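Local coordinates for NOL1/NOP2/sun family protein (Enterococcus faecium, PDB 3M4X) that probably methylates cytosine bases of ribosomal RNA, joining a methyltransferase domain to an RNA-binding PUA-like domain, at residues A[343-348]-A[352-357]; A[367-372]-A[385-390]; A[271-276]-A[284-289]; A[245-250]-A[277-282]. All coordinates share one frame; numbering follows the deposited sequence.

Interaction 1: A[343-348]-A[352-357]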
loop_
_atom_site.group_PDB
_atom_site.type_symbol
_atom_site.label_atom_id
_atom_site.label_comp_id
_atom_site.label_asym_id
_atom_site.label_seq_id
_atom_site.Cartn_x
_atom_site.Cartn_y
_atom_site.Cartn_z
ATOM N N GLY A 343 -6.304 -8.042 18.788
ATOM C CA GLY A 343 -7.607 -8.145 18.152
ATOM C C GLY A 343 -8.279 -9.470 18.455
ATOM O O GLY A 343 -7.825 -10.210 19.324
ATOM N N ARG A 344 -9.353 -9.780 17.734
ATOM C CA ARG A 344 -10.091 -11.023 17.958
ATOM C C ARG A 344 -9.428 -12.192 17.243
ATOM O O ARG A 344 -8.937 -12.040 16.132
ATOM C CB ARG A 344 -11.534 -10.887 17.466
ATOM C CG ARG A 344 -12.126 -9.509 17.657
ATOM C CD ARG A 344 -13.634 -9.580 17.828
ATOM N NE ARG A 344 -14.312 -10.162 16.672
ATOM C CZ ARG A 344 -15.448 -10.852 16.748
ATOM N NH1 ARG A 344 -16.027 -11.056 17.926
ATOM N NH2 ARG A 344 -16.002 -11.347 15.648
ATOM N N LEU A 345 -9.437 -13.366 17.862
ATOM C CA LEU A 345 -8.815 -14.527 17.238
ATOM C C LEU A 345 -9.846 -15.410 16.540
ATOM O O LEU A 345 -10.742 -15.957 17.178
ATOM C CB LEU A 345 -8.012 -15.338 18.262
ATOM C CG LEU A 345 -6.911 -14.574 18.998
ATOM C CD1 LEU A 345 -6.421 -15.362 20.194
ATOM C CD2 LEU A 345 -5.765 -14.243 18.061
ATOM N N LEU A 346 -9.714 -15.538 15.224
ATOM C CA LEU A 346 -10.626 -16.360 14.442
ATOM C C LEU A 346 -9.855 -17.406 13.652
ATOM O O LEU A 346 -8.687 -17.208 13.316
ATOM C CB LEU A 346 -11.442 -15.496 13.484
ATOM C CG LEU A 346 -11.995 -14.165 13.997
ATOM C CD1 LEU A 346 -12.876 -13.532 12.934
ATOM C CD2 LEU A 346 -12.773 -14.319 15.292
ATOM N N VAL A 347 -10.514 -18.519 13.353
ATOM C CA VAL A 347 -9.910 -19.560 12.536
ATOM C C VAL A 347 -10.748 -19.828 11.280
ATOM O O VAL A 347 -11.970 -19.950 11.356
ATOM C CB VAL A 347 -9.734 -20.871 13.333
ATOM C CG1 VAL A 347 -8.942 -21.888 12.522
ATOM C CG2 VAL A 347 -9.042 -20.602 14.670
ATOM N N PHE A 348 -10.088 -19.881 10.126
ATOM C CA PHE A 348 -10.709 -20.338 8.888
ATOM C C PHE A 348 -9.711 -21.272 8.221
ATOM O O PHE A 348 -8.560 -20.889 8.018
ATOM C CB PHE A 348 -11.003 -19.169 7.935
ATOM C CG PHE A 348 -11.477 -17.915 8.618
ATOM C CD1 PHE A 348 -10.719 -16.755 8.563
ATOM C CD2 PHE A 348 -12.686 -17.885 9.294
ATOM C CE1 PHE A 348 -11.151 -15.586 9.181
ATOM C CE2 PHE A 348 -13.125 -16.721 9.917
ATOM C CZ PHE A 348 -12.355 -15.572 9.862
ATOM N N LEU A 352 -5.096 -19.354 11.791
ATOM C CA LEU A 352 -5.412 -18.468 12.907
ATOM C C LEU A 352 -5.165 -17.008 12.516
ATOM O O LEU A 352 -4.088 -16.658 12.037
ATOM C CB LEU A 352 -4.572 -18.842 14.127
ATOM C CG LEU A 352 -4.846 -18.111 15.437
ATOM C CD1 LEU A 352 -6.288 -18.337 15.876
ATOM C CD2 LEU A 352 -3.880 -18.596 16.512
ATOM N N TRP A 353 -6.167 -16.160 12.718
ATOM C CA TRP A 353 -6.072 -14.762 12.336
ATOM C C TRP A 353 -6.343 -13.893 13.529
ATOM O O TRP A 353 -7.152 -14.231 14.388
ATOM C CB TRP A 353 -7.115 -14.421 11.266
ATOM C CG TRP A 353 -6.835 -15.006 9.941
ATOM C CD1 TRP A 353 -7.270 -16.208 9.465
ATOM C CD2 TRP A 353 -6.067 -14.410 8.897
ATOM N NE1 TRP A 353 -6.808 -16.401 8.185
ATOM C CE2 TRP A 353 -6.058 -15.311 7.816
ATOM C CE3 TRP A 353 -5.370 -13.206 8.768
ATOM C CZ2 TRP A 353 -5.390 -15.045 6.631
ATOM C CZ3 TRP A 353 -4.708 -12.945 7.591
ATOM C CH2 TRP A 353 -4.720 -13.858 6.540
ATOM N N GLU A 354 -5.687 -12.746 13.572
ATOM C CA GLU A 354 -5.991 -11.768 14.594
ATOM C C GLU A 354 -6.557 -10.583 13.854
ATOM O O GLU A 354 -5.859 -9.961 13.052
ATOM C CB GLU A 354 -4.732 -11.375 15.366
ATOM C CG GLU A 354 -4.949 -10.261 16.377
ATOM C CD GLU A 354 -3.684 -9.910 17.119
ATOM O OE1 GLU A 354 -2.757 -10.746 17.137
ATOM O OE2 GLU A 354 -3.609 -8.798 17.676
ATOM N N VAL A 355 -7.826 -10.288 14.119
ATOM C CA VAL A 355 -8.575 -9.301 13.357
ATOM C C VAL A 355 -8.828 -8.065 14.205
ATOM O O VAL A 355 -9.198 -8.177 15.367
ATOM C CB VAL A 355 -9.934 -9.874 12.910
ATOM C CG1 VAL A 355 -10.597 -8.938 11.916
ATOM C CG2 VAL A 355 -9.743 -11.243 12.293
ATOM N N PRO A 356 -8.627 -6.877 13.623
ATOM C CA PRO A 356 -8.820 -5.647 14.387
ATOM C C PRO A 356 -10.243 -5.550 14.894
ATOM O O PRO A 356 -11.178 -6.044 14.269
ATOM C CB PRO A 356 -8.544 -4.553 13.359
ATOM C CG PRO A 356 -7.676 -5.205 12.353
ATOM C CD PRO A 356 -8.183 -6.600 12.252
ATOM N N GLU A 357 -10.404 -4.914 16.039
ATOM C CA GLU A 357 -11.708 -4.832 16.654
ATOM C C GLU A 357 -12.619 -3.952 15.809
ATOM O O GLU A 357 -13.834 -4.083 15.863
ATOM C CB GLU A 357 -11.583 -4.287 18.074
ATOM C CG GLU A 357 -12.679 -4.765 18.990
ATOM C CD GLU A 357 -12.654 -6.267 19.170
ATOM O OE1 GLU A 357 -11.544 -6.838 19.221
ATOM O OE2 GLU A 357 -13.739 -6.877 19.258
#

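Interaction 2: A[367-372]-A[385-390]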
loop_
_atom_site.group_PDB
_atom_site.type_symbol
_atom_site.label_atom_id
_atom_site.label_comp_id
_atom_site.label_asym_id
_atom_site.label_seq_id
_atom_site.Cartn_x
_atom_site.Cartn_y
_atom_site.Cartn_z
ATOM N N VAL A 367 -12.620 -11.730 1.150
ATOM C CA VAL A 367 -11.494 -11.257 1.935
ATOM C C VAL A 367 -10.289 -12.163 1.744
ATOM O O VAL A 367 -10.312 -13.330 2.142
ATOM C CB VAL A 367 -11.840 -11.190 3.419
ATOM C CG1 VAL A 367 -10.591 -10.953 4.228
ATOM C CG2 VAL A 367 -12.857 -10.097 3.673
ATOM N N VAL A 368 -9.247 -11.608 1.125
ATOM C CA VAL A 368 -8.002 -12.310 0.835
ATOM C C VAL A 368 -7.087 -12.336 2.059
ATOM O O VAL A 368 -6.261 -13.239 2.230
ATOM C CB VAL A 368 -7.268 -11.616 -0.324
ATOM C CG1 VAL A 368 -6.053 -12.412 -0.746
ATOM C CG2 VAL A 368 -8.226 -11.431 -1.499
ATOM N N ARG A 369 -7.247 -11.341 2.919
ATOM C CA ARG A 369 -6.409 -11.236 4.098
ATOM C C ARG A 369 -7.192 -10.585 5.225
ATOM O O ARG A 369 -7.718 -9.487 5.064
ATOM C CB ARG A 369 -5.147 -10.435 3.767
ATOM C CG ARG A 369 -4.135 -10.378 4.888
ATOM C CD ARG A 369 -2.720 -10.238 4.340
ATOM N NE ARG A 369 -1.862 -11.132 5.081
ATOM C CZ ARG A 369 -1.210 -12.155 4.556
ATOM N NH1 ARG A 369 -1.268 -12.390 3.255
ATOM N NH2 ARG A 369 -0.472 -12.914 5.345
ATOM N N THR A 370 -7.270 -11.263 6.369
ATOM C CA THR A 370 -8.106 -10.800 7.474
ATOM C C THR A 370 -7.289 -10.446 8.707
ATOM O O THR A 370 -7.288 -11.183 9.691
ATOM C CB THR A 370 -9.152 -11.879 7.853
ATOM O OG1 THR A 370 -9.941 -12.206 6.704
ATOM C CG2 THR A 370 -10.067 -11.379 8.941
ATOM N N GLY A 371 -6.591 -9.314 8.662
ATOM C CA GLY A 371 -5.769 -8.902 9.789
ATOM C C GLY A 371 -4.404 -9.577 9.803
ATOM O O GLY A 371 -3.752 -9.719 8.767
ATOM N N LEU A 372 -3.960 -9.994 10.981
ATOM C CA LEU A 372 -2.656 -10.626 11.087
ATOM C C LEU A 372 -2.799 -12.135 11.110
ATOM O O LEU A 372 -3.450 -12.703 11.992
ATOM C CB LEU A 372 -1.892 -10.139 12.326
ATOM C CG LEU A 372 -0.479 -10.734 12.503
ATOM C CD1 LEU A 372 0.461 -10.299 11.365
ATOM C CD2 LEU A 372 0.124 -10.393 13.880
ATOM N N SER A 385 3.415 -18.200 11.697
ATOM C CA SER A 385 3.439 -17.824 10.287
ATOM C C SER A 385 4.566 -16.867 9.916
ATOM O O SER A 385 5.157 -16.193 10.766
ATOM C CB SER A 385 2.128 -17.152 9.916
ATOM O OG SER A 385 2.038 -15.924 10.615
ATOM N N TYR A 386 4.824 -16.808 8.613
ATOM C CA TYR A 386 5.715 -15.838 8.008
ATOM C C TYR A 386 5.231 -14.434 8.342
ATOM O O TYR A 386 6.025 -13.561 8.694
ATOM C CB TYR A 386 5.704 -16.066 6.504
ATOM C CG TYR A 386 6.720 -15.276 5.699
ATOM C CD1 TYR A 386 8.078 -15.393 5.948
ATOM C CD2 TYR A 386 6.319 -14.463 4.651
ATOM C CE1 TYR A 386 9.006 -14.699 5.202
ATOM C CE2 TYR A 386 7.244 -13.768 3.892
ATOM C CZ TYR A 386 8.587 -13.889 4.174
ATOM O OH TYR A 386 9.520 -13.200 3.429
ATOM N N ALA A 387 3.922 -14.219 8.263
ATOM C CA ALA A 387 3.353 -12.902 8.536
ATOM C C ALA A 387 3.730 -12.422 9.932
ATOM O O ALA A 387 4.120 -11.263 10.121
ATOM C CB ALA A 387 1.827 -12.915 8.355
ATOM N N LEU A 388 3.597 -13.310 10.915
ATOM C CA LEU A 388 3.866 -12.965 12.303
ATOM C C LEU A 388 5.342 -12.601 12.479
ATOM O O LEU A 388 5.679 -11.576 13.085
ATOM C CB LEU A 388 3.467 -14.131 13.227
ATOM C CG LEU A 388 3.814 -13.990 14.711
ATOM C CD1 LEU A 388 3.311 -12.685 15.270
ATOM C CD2 LEU A 388 3.258 -15.153 15.506
ATOM N N ALA A 389 6.221 -13.435 11.932
ATOM C CA ALA A 389 7.646 -13.123 11.911
ATOM C C ALA A 389 7.911 -11.703 11.406
ATOM O O ALA A 389 8.615 -10.930 12.055
ATOM C CB ALA A 389 8.414 -14.145 11.060
ATOM N N LEU A 390 7.335 -11.369 10.255
ATOM C CA LEU A 390 7.567 -10.075 9.604
ATOM C C LEU A 390 6.809 -8.887 10.214
ATOM O O LEU A 390 7.049 -7.742 9.836
ATOM C CB LEU A 390 7.280 -10.171 8.103
ATOM C CG LEU A 390 8.517 -10.596 7.293
ATOM C CD1 LEU A 390 9.059 -11.949 7.755
ATOM C CD2 LEU A 390 8.227 -10.620 5.806
#

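Interaction 3: A[271-276]-A[284-289]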
loop_
_atom_site.group_PDB
_atom_site.type_symbol
_atom_site.label_atom_id
_atom_site.label_comp_id
_atom_site.label_asym_id
_atom_site.label_seq_id
_atom_site.Cartn_x
_atom_site.Cartn_y
_atom_site.Cartn_z
ATOM N N SER A 271 -7.424 26.519 -12.453
ATOM C CA SER A 271 -8.826 26.893 -12.342
ATOM C C SER A 271 -9.511 26.918 -13.711
ATOM O O SER A 271 -10.669 26.516 -13.835
ATOM C CB SER A 271 -8.971 28.240 -11.643
ATOM O OG SER A 271 -8.321 29.252 -12.386
ATOM N N GLU A 272 -8.795 27.362 -14.745
ATOM C CA GLU A 272 -9.397 27.448 -16.075
ATOM C C GLU A 272 -9.720 26.072 -16.663
ATOM O O GLU A 272 -10.454 25.966 -17.636
ATOM C CB GLU A 272 -8.532 28.272 -17.045
ATOM C CG GLU A 272 -7.184 27.637 -17.429
ATOM C CD GLU A 272 -6.059 27.994 -16.466
ATOM O OE1 GLU A 272 -6.356 28.427 -15.329
ATOM O OE2 GLU A 272 -4.874 27.847 -16.848
ATOM N N TRP A 273 -9.188 25.010 -16.065
ATOM C CA TRP A 273 -9.539 23.662 -16.518
ATOM C C TRP A 273 -10.722 23.048 -15.759
ATOM O O TRP A 273 -11.147 21.931 -16.054
ATOM C CB TRP A 273 -8.325 22.734 -16.465
ATOM C CG TRP A 273 -7.263 23.114 -17.440
ATOM C CD1 TRP A 273 -7.384 23.987 -18.492
ATOM C CD2 TRP A 273 -5.918 22.629 -17.475
ATOM N NE1 TRP A 273 -6.197 24.075 -19.169
ATOM C CE2 TRP A 273 -5.274 23.256 -18.568
ATOM C CE3 TRP A 273 -5.188 21.733 -16.685
ATOM C CZ2 TRP A 273 -3.937 23.014 -18.894
ATOM C CZ3 TRP A 273 -3.856 21.491 -17.015
ATOM C CH2 TRP A 273 -3.247 22.131 -18.110
ATOM N N GLY A 274 -11.261 23.781 -14.790
ATOM C CA GLY A 274 -12.397 23.293 -14.019
ATOM C C GLY A 274 -13.571 24.250 -14.066
ATOM O O GLY A 274 -13.614 25.140 -14.921
ATOM N N SER A 275 -14.526 24.079 -13.154
ATOM C CA SER A 275 -15.659 24.994 -13.081
ATOM C C SER A 275 -16.044 25.394 -11.666
ATOM O O SER A 275 -17.148 25.873 -11.449
ATOM C CB SER A 275 -16.879 24.432 -13.818
ATOM O OG SER A 275 -17.319 23.211 -13.263
ATOM N N VAL A 276 -15.142 25.209 -10.704
ATOM C CA VAL A 276 -15.423 25.624 -9.333
ATOM C C VAL A 276 -14.206 26.312 -8.745
ATOM O O VAL A 276 -13.124 26.210 -9.296
ATOM C CB VAL A 276 -15.832 24.428 -8.426
ATOM C CG1 VAL A 276 -17.015 23.697 -9.026
ATOM C CG2 VAL A 276 -14.641 23.469 -8.218
ATOM N N ARG A 284 -0.527 19.331 -9.168
ATOM C CA ARG A 284 -0.089 18.712 -10.406
ATOM C C ARG A 284 1.405 18.460 -10.377
ATOM O O ARG A 284 2.179 19.258 -9.858
ATOM C CB ARG A 284 -0.463 19.561 -11.627
ATOM C CG ARG A 284 -1.855 19.256 -12.171
ATOM C CD ARG A 284 -2.216 20.186 -13.325
ATOM N NE ARG A 284 -3.490 19.835 -13.946
ATOM C CZ ARG A 284 -3.640 18.933 -14.916
ATOM N NH1 ARG A 284 -2.591 18.271 -15.399
ATOM N NH2 ARG A 284 -4.848 18.689 -15.405
ATOM N N ILE A 285 1.804 17.334 -10.941
ATOM C CA ILE A 285 3.213 17.055 -11.125
ATOM C C ILE A 285 3.470 16.904 -12.621
ATOM O O ILE A 285 2.927 16.008 -13.268
ATOM C CB ILE A 285 3.645 15.806 -10.319
ATOM C CG1 ILE A 285 3.523 16.099 -8.822
ATOM C CG2 ILE A 285 5.079 15.416 -10.657
ATOM C CD1 ILE A 285 3.796 14.929 -7.945
ATOM N N TRP A 286 4.259 17.823 -13.167
ATOM C CA TRP A 286 4.593 17.828 -14.589
ATOM C C TRP A 286 6.042 17.364 -14.755
ATOM O O TRP A 286 6.927 17.823 -14.029
ATOM C CB TRP A 286 4.457 19.235 -15.173
ATOM C CG TRP A 286 3.051 19.833 -15.238
ATOM C CD1 TRP A 286 2.520 20.776 -14.400
ATOM C CD2 TRP A 286 2.045 19.572 -16.233
ATOM N NE1 TRP A 286 1.240 21.096 -14.794
ATOM C CE2 TRP A 286 0.927 20.377 -15.918
ATOM C CE3 TRP A 286 1.979 18.737 -17.352
ATOM C CZ2 TRP A 286 -0.245 20.361 -16.680
ATOM C CZ3 TRP A 286 0.814 18.721 -18.106
ATOM C CH2 TRP A 286 -0.283 19.531 -17.769
ATOM N N PRO A 287 6.292 16.456 -15.709
ATOM C CA PRO A 287 7.625 15.858 -15.891
ATOM C C PRO A 287 8.679 16.884 -16.331
ATOM O O PRO A 287 9.862 16.729 -16.051
ATOM C CB PRO A 287 7.408 14.826 -17.007
ATOM C CG PRO A 287 5.921 14.727 -17.207
ATOM C CD PRO A 287 5.324 15.998 -16.717
ATOM N N HIS A 288 8.254 17.924 -17.031
ATOM C CA HIS A 288 9.197 18.923 -17.507
ATOM C C HIS A 288 9.516 19.976 -16.447
ATOM O O HIS A 288 10.395 20.813 -16.642
ATOM C CB HIS A 288 8.664 19.587 -18.777
ATOM C CG HIS A 288 7.394 20.356 -18.575
ATOM N ND1 HIS A 288 6.177 19.743 -18.353
ATOM C CD2 HIS A 288 7.150 21.687 -18.577
ATOM C CE1 HIS A 288 5.241 20.667 -18.222
ATOM N NE2 HIS A 288 5.805 21.853 -18.355
ATOM N N LYS A 289 8.815 19.903 -15.320
ATOM C CA LYS A 289 8.772 20.987 -14.345
ATOM C C LYS A 289 9.167 20.491 -12.963
ATOM O O LYS A 289 9.973 21.109 -12.271
ATOM C CB LYS A 289 7.341 21.535 -14.254
ATOM C CG LYS A 289 7.172 22.994 -14.622
ATOM C CD LYS A 289 5.787 23.460 -14.203
ATOM C CE LYS A 289 5.554 24.950 -14.434
ATOM N NZ LYS A 289 4.273 25.385 -13.795
#

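Interaction 4: A[245-250]-A[277-282]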
loop_
_atom_site.group_PDB
_atom_site.type_symbol
_atom_site.label_atom_id
_atom_site.label_comp_id
_atom_site.label_asym_id
_atom_site.label_seq_id
_atom_site.Cartn_x
_atom_site.Cartn_y
_atom_site.Cartn_z
ATOM N N ILE A 245 -13.209 16.340 -12.832
ATOM C CA ILE A 245 -13.667 15.414 -11.796
ATOM C C ILE A 245 -13.858 16.101 -10.432
ATOM O O ILE A 245 -14.874 15.899 -9.766
ATOM C CB ILE A 245 -12.705 14.219 -11.643
ATOM C CG1 ILE A 245 -12.927 13.217 -12.776
ATOM C CG2 ILE A 245 -12.924 13.522 -10.301
ATOM C CD1 ILE A 245 -14.368 12.729 -12.893
ATOM N N ILE A 246 -12.886 16.918 -10.023
ATOM C CA ILE A 246 -13.016 17.685 -8.785
ATOM C C ILE A 246 -14.179 18.697 -8.808
ATOM O O ILE A 246 -14.851 18.903 -7.798
ATOM C CB ILE A 246 -11.710 18.408 -8.415
ATOM C CG1 ILE A 246 -10.527 17.437 -8.472
ATOM C CG2 ILE A 246 -11.824 19.010 -7.022
ATOM C CD1 ILE A 246 -10.699 16.248 -7.561
ATOM N N SER A 247 -14.411 19.333 -9.955
ATOM C CA SER A 247 -15.536 20.252 -10.100
ATOM C C SER A 247 -16.827 19.479 -9.936
ATOM O O SER A 247 -17.706 19.868 -9.188
ATOM C CB SER A 247 -15.520 20.908 -11.491
ATOM O OG SER A 247 -14.293 21.569 -11.715
ATOM N N TRP A 248 -16.932 18.388 -10.679
ATOM C CA TRP A 248 -18.069 17.499 -10.598
ATOM C C TRP A 248 -18.348 17.072 -9.150
ATOM O O TRP A 248 -19.498 17.094 -8.702
ATOM C CB TRP A 248 -17.828 16.281 -11.492
ATOM C CG TRP A 248 -18.938 15.274 -11.430
ATOM C CD1 TRP A 248 -20.113 15.307 -12.125
ATOM C CD2 TRP A 248 -18.974 14.081 -10.631
ATOM N NE1 TRP A 248 -20.876 14.212 -11.809
ATOM C CE2 TRP A 248 -20.204 13.443 -10.893
ATOM C CE3 TRP A 248 -18.084 13.493 -9.718
ATOM C CZ2 TRP A 248 -20.566 12.242 -10.288
ATOM C CZ3 TRP A 248 -18.444 12.302 -9.114
ATOM C CH2 TRP A 248 -19.682 11.692 -9.396
ATOM N N LEU A 249 -17.299 16.695 -8.417
ATOM C CA LEU A 249 -17.449 16.368 -6.992
ATOM C C LEU A 249 -18.034 17.534 -6.200
ATOM O O LEU A 249 -18.982 17.360 -5.435
ATOM C CB LEU A 249 -16.111 15.952 -6.367
ATOM C CG LEU A 249 -15.617 14.526 -6.616
ATOM C CD1 LEU A 249 -14.205 14.302 -6.038
ATOM C CD2 LEU A 249 -16.604 13.552 -6.024
ATOM N N VAL A 250 -17.449 18.718 -6.374
ATOM C CA VAL A 250 -17.873 19.911 -5.644
ATOM C C VAL A 250 -19.293 20.358 -6.021
ATOM O O VAL A 250 -20.022 20.915 -5.196
ATOM C CB VAL A 250 -16.893 21.086 -5.871
ATOM C CG1 VAL A 250 -17.472 22.399 -5.331
ATOM C CG2 VAL A 250 -15.547 20.783 -5.243
ATOM N N ALA A 277 -14.390 26.997 -7.623
ATOM C CA ALA A 277 -13.294 27.669 -6.943
ATOM C C ALA A 277 -12.365 26.651 -6.289
ATOM O O ALA A 277 -12.710 25.478 -6.168
ATOM C CB ALA A 277 -13.850 28.622 -5.885
ATOM N N GLY A 278 -11.188 27.113 -5.874
ATOM C CA GLY A 278 -10.272 26.339 -5.048
ATOM C C GLY A 278 -9.376 25.324 -5.728
ATOM O O GLY A 278 -8.600 24.634 -5.067
ATOM N N LEU A 279 -9.491 25.213 -7.044
ATOM C CA LEU A 279 -8.738 24.223 -7.807
ATOM C C LEU A 279 -7.207 24.355 -7.668
ATOM O O LEU A 279 -6.464 23.388 -7.838
ATOM C CB LEU A 279 -9.153 24.296 -9.276
ATOM C CG LEU A 279 -10.124 23.232 -9.813
ATOM C CD1 LEU A 279 -10.697 22.334 -8.735
ATOM C CD2 LEU A 279 -11.234 23.847 -10.669
ATOM N N GLU A 280 -6.745 25.555 -7.354
ATOM C CA GLU A 280 -5.325 25.798 -7.174
ATOM C C GLU A 280 -4.769 25.022 -5.981
ATOM O O GLU A 280 -3.555 24.852 -5.855
ATOM C CB GLU A 280 -5.067 27.299 -6.995
ATOM C CG GLU A 280 -5.661 27.882 -5.714
ATOM C CD GLU A 280 -7.143 28.261 -5.831
ATOM O OE1 GLU A 280 -7.760 28.060 -6.905
ATOM O OE2 GLU A 280 -7.683 28.781 -4.835
ATOM N N LYS A 281 -5.664 24.565 -5.108
ATOM C CA LYS A 281 -5.286 23.781 -3.930
ATOM C C LYS A 281 -5.020 22.333 -4.282
ATOM O O LYS A 281 -4.521 21.576 -3.459
ATOM C CB LYS A 281 -6.391 23.818 -2.874
ATOM C CG LYS A 281 -6.647 25.176 -2.258
ATOM C CD LYS A 281 -7.880 25.110 -1.358
ATOM C CE LYS A 281 -8.475 26.491 -1.145
ATOM N NZ LYS A 281 -9.860 26.405 -0.612
ATOM N N THR A 282 -5.396 21.933 -5.491
ATOM C CA THR A 282 -5.042 20.608 -5.976
ATOM C C THR A 282 -3.626 20.641 -6.572
ATOM O O THR A 282 -3.097 21.710 -6.890
ATOM C CB THR A 282 -6.087 20.067 -6.973
ATOM O OG1 THR A 282 -6.004 20.782 -8.212
ATOM C CG2 THR A 282 -7.513 20.218 -6.388
#

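Interaction 1: A[343-348]-A[352-357]
Leu346 and Trp353 face each other as an antiparallel hydrogen-bonded pair in the beta hairpin formed by strands 344-348 and 351-355, the first two strands of a four-stranded antiparallel sheet. Trp353 N gives its hydrogen to Leu346 O at 2.8 Å, and Leu346 N returns a bond to Trp353 O. A second such pair, Arg344 with Val355, lies two residues further from the turn.

Glu354 reaches from the next strand position back to the start of the hairpin. Its CB meets Leu345 CD2 at 4.1 Å; with CG anti to the backbone N (chi1 175°) and the chain extended beyond it, CG passes Gly343 N at 3.5 Å. At the tip, OE2 accepts from Gly343 N over 3.0 Å, a straight bond (166°) that arrives on the anti side and 33° out of the carboxylate plane. The same oxygen takes Thr342 N, and OE1 bonds to Tyr339 OH, so this buried carboxylate is satisfied at both oxygens.

On the face bearing Leu345 and Glu354, Leu352 CD1 packs against Val347 CG2 at 3.8 Å, and Leu352 also touches Trp330 of helix 324-336. The other face carries Leu346, whose CD1 touches Val355 CG2, and Trp353, whose indole also meets His373. Near the turn the Phe348 ring is inclined to the indole, with Phe348 CD1 3.6 Å from Trp353 CD1.

Interaction 2: A[367-372]-A[385-390]
Leu372 and Arg369 both send CG away from their own backbone nitrogens (chi1 -179° and -174°), and this carries the two side chains across to one turn of helix 386-390. In Leu372 the second torsion, 65°, splits the branches between two targets. CD1 lies 4.2 Å from Ala387 CB and 4.0 Å from Ala387 O, while CD2 meets Leu388 CD1 at 4.2 Å, the two leucines crossing at about a right angle.

Arg369 is bent at chi3, and its NH2 comes to 3.8 Å from Ala387 CB, with the methyl at the edge of the guanidinium and near its plane. Polar partners on helix 140-153 hold the group: NH2 forms a salt bridge with Glu151 and NH1 a hydrogen bond with Ser147.

These residues stand where the chain passes between two sheets. Val368 and Arg369 both face Val160 in a classic beta bulge, at the strand that pairs antiparallel with strand 158-161 of the Rossmann-like methyltransferase sheet. Leu372 then opens strand 372-378 of the four-stranded sheet, after Gly371, whose positive phi suits a residue without a side chain. The helix, for its part, starts on an N-cap: Ser385 OG accepts from Leu388 N at 3.1 Å and also bonds to His373 O. Ala387, second residue of the helix, points its methyl toward strand 369-370.

Interaction 3: A[271-276]-A[284-289]
The short 3-10 turn 271-273, closed by Gly274 N bonding to Ser271 O at 3.0 Å, holds Trp273 opposite strand 283-285. Both pieces belong to the methyltransferase domain with its Rossmann-like sheet: the turn is part of the connection from strand 267-268 to strand 283-285, two antiparallel neighbours at one side of that sheet.

Trp273 carries its indole toward the strand, CG lying next to the backbone N and opposite the carbonyl carbon (chi1 -67°). The outer rim of its six-membered ring then stands on the flat of the Arg284 guanidinium. Trp273 CZ3 sits over the centre of that group, 3.3 Å from Arg284 CZ, and Trp273 CE3 is equally near Arg284 NH2. The two planes are 80° apart, so the indole presents its edge to the face of the cation; this is not the face-on cation-pi geometry.

Arg284 reaches this place with a chain extended from CG to NE, and its nitrogens are tied elsewhere: NE in a salt bridge to Glu243 and NH2 in a hydrogen bond to Phe237 O. These bonds probably fix the rotation of the guanidinium, presenting its flat side to the tryptophan.

Trp286, two residues further on, approaches Trp273 from the opposite direction. Its ring also meets that of Phe237, the planes nearly parallel, and that of Phe27 edge-to-face. The two indoles touch rim to rim, each in the other's plane at the edge, with Trp273 CH2 3.8 Å from Trp286 CZ2.

Interaction 4: A[245-250]-A[277-282]
Helix 243-252 packs against one side of the methyltransferase domain's Rossmann-like sheet, and here it receives a leucine from the loop leading into strand 283-285. The leucine is Leu279, first residue of a short 3-10 turn, 279-281. Its CD1 touches Ile246 CG2 at 3.9 Å and Ile246 CB at 4.1 Å, the two side chains sliding past each other in opposite directions. Ile246 CG2 is set anti to its own backbone nitrogen, while CG1 lies beside it (chi1 -50°). Around this pair Ile257 touches both residues, and Phe296 and Ala298 of strand 295-302 meet Ile246, continuing the apolar layer onto the sheet.

The other methyl of Leu279, CD2, comes within 4.0 Å of Ser247 OG. That hydroxyl has polar partners elsewhere: Glu243 O, one turn earlier in the helix, and Ser275 N from the loop.

The turn bearing Leu279 is held by its own bonds. Leu279 O accepts twice, from Thr282 N at 3.0 Å and from Thr282 OG1 at 2.7 Å, the latter in the carbonyl plane, and Lys281 N bonds to Gly278 O. Gly278, just before the turn, has a positive phi that glycine reaches easily.

No hydrogen bond joins helix segment 245-250 to 277-282; the grip between them is dispersive. Because the serine hydroxyl is already bonded to Glu243 O and Ser275 N, the methyl of Leu279 merely packs beside it.

Overall arrangement
The four contacts form two pairs on the chain. Interactions 3 and 4 have centres 11 Å apart and interlock, their segments alternating in sequence: Ser275 N lies 2.9 Å from Ser247 OG, a probable hydrogen bond, and Gly274 CA rests 3.6 Å from Leu279 CD2. Both belong to the methyltransferase domain. Interactions 1 and 2 follow in series in the RsmF C-terminal region, centres 10 Å apart, joined where Glu354 N probably bonds to Leu372 O at 2.7 Å. Interactions 2 and 3 lie on opposite sides of the chain's centre, their own centres about 41 Å apart, yet both reach the large mixed sheet, which strand 367-370 extends.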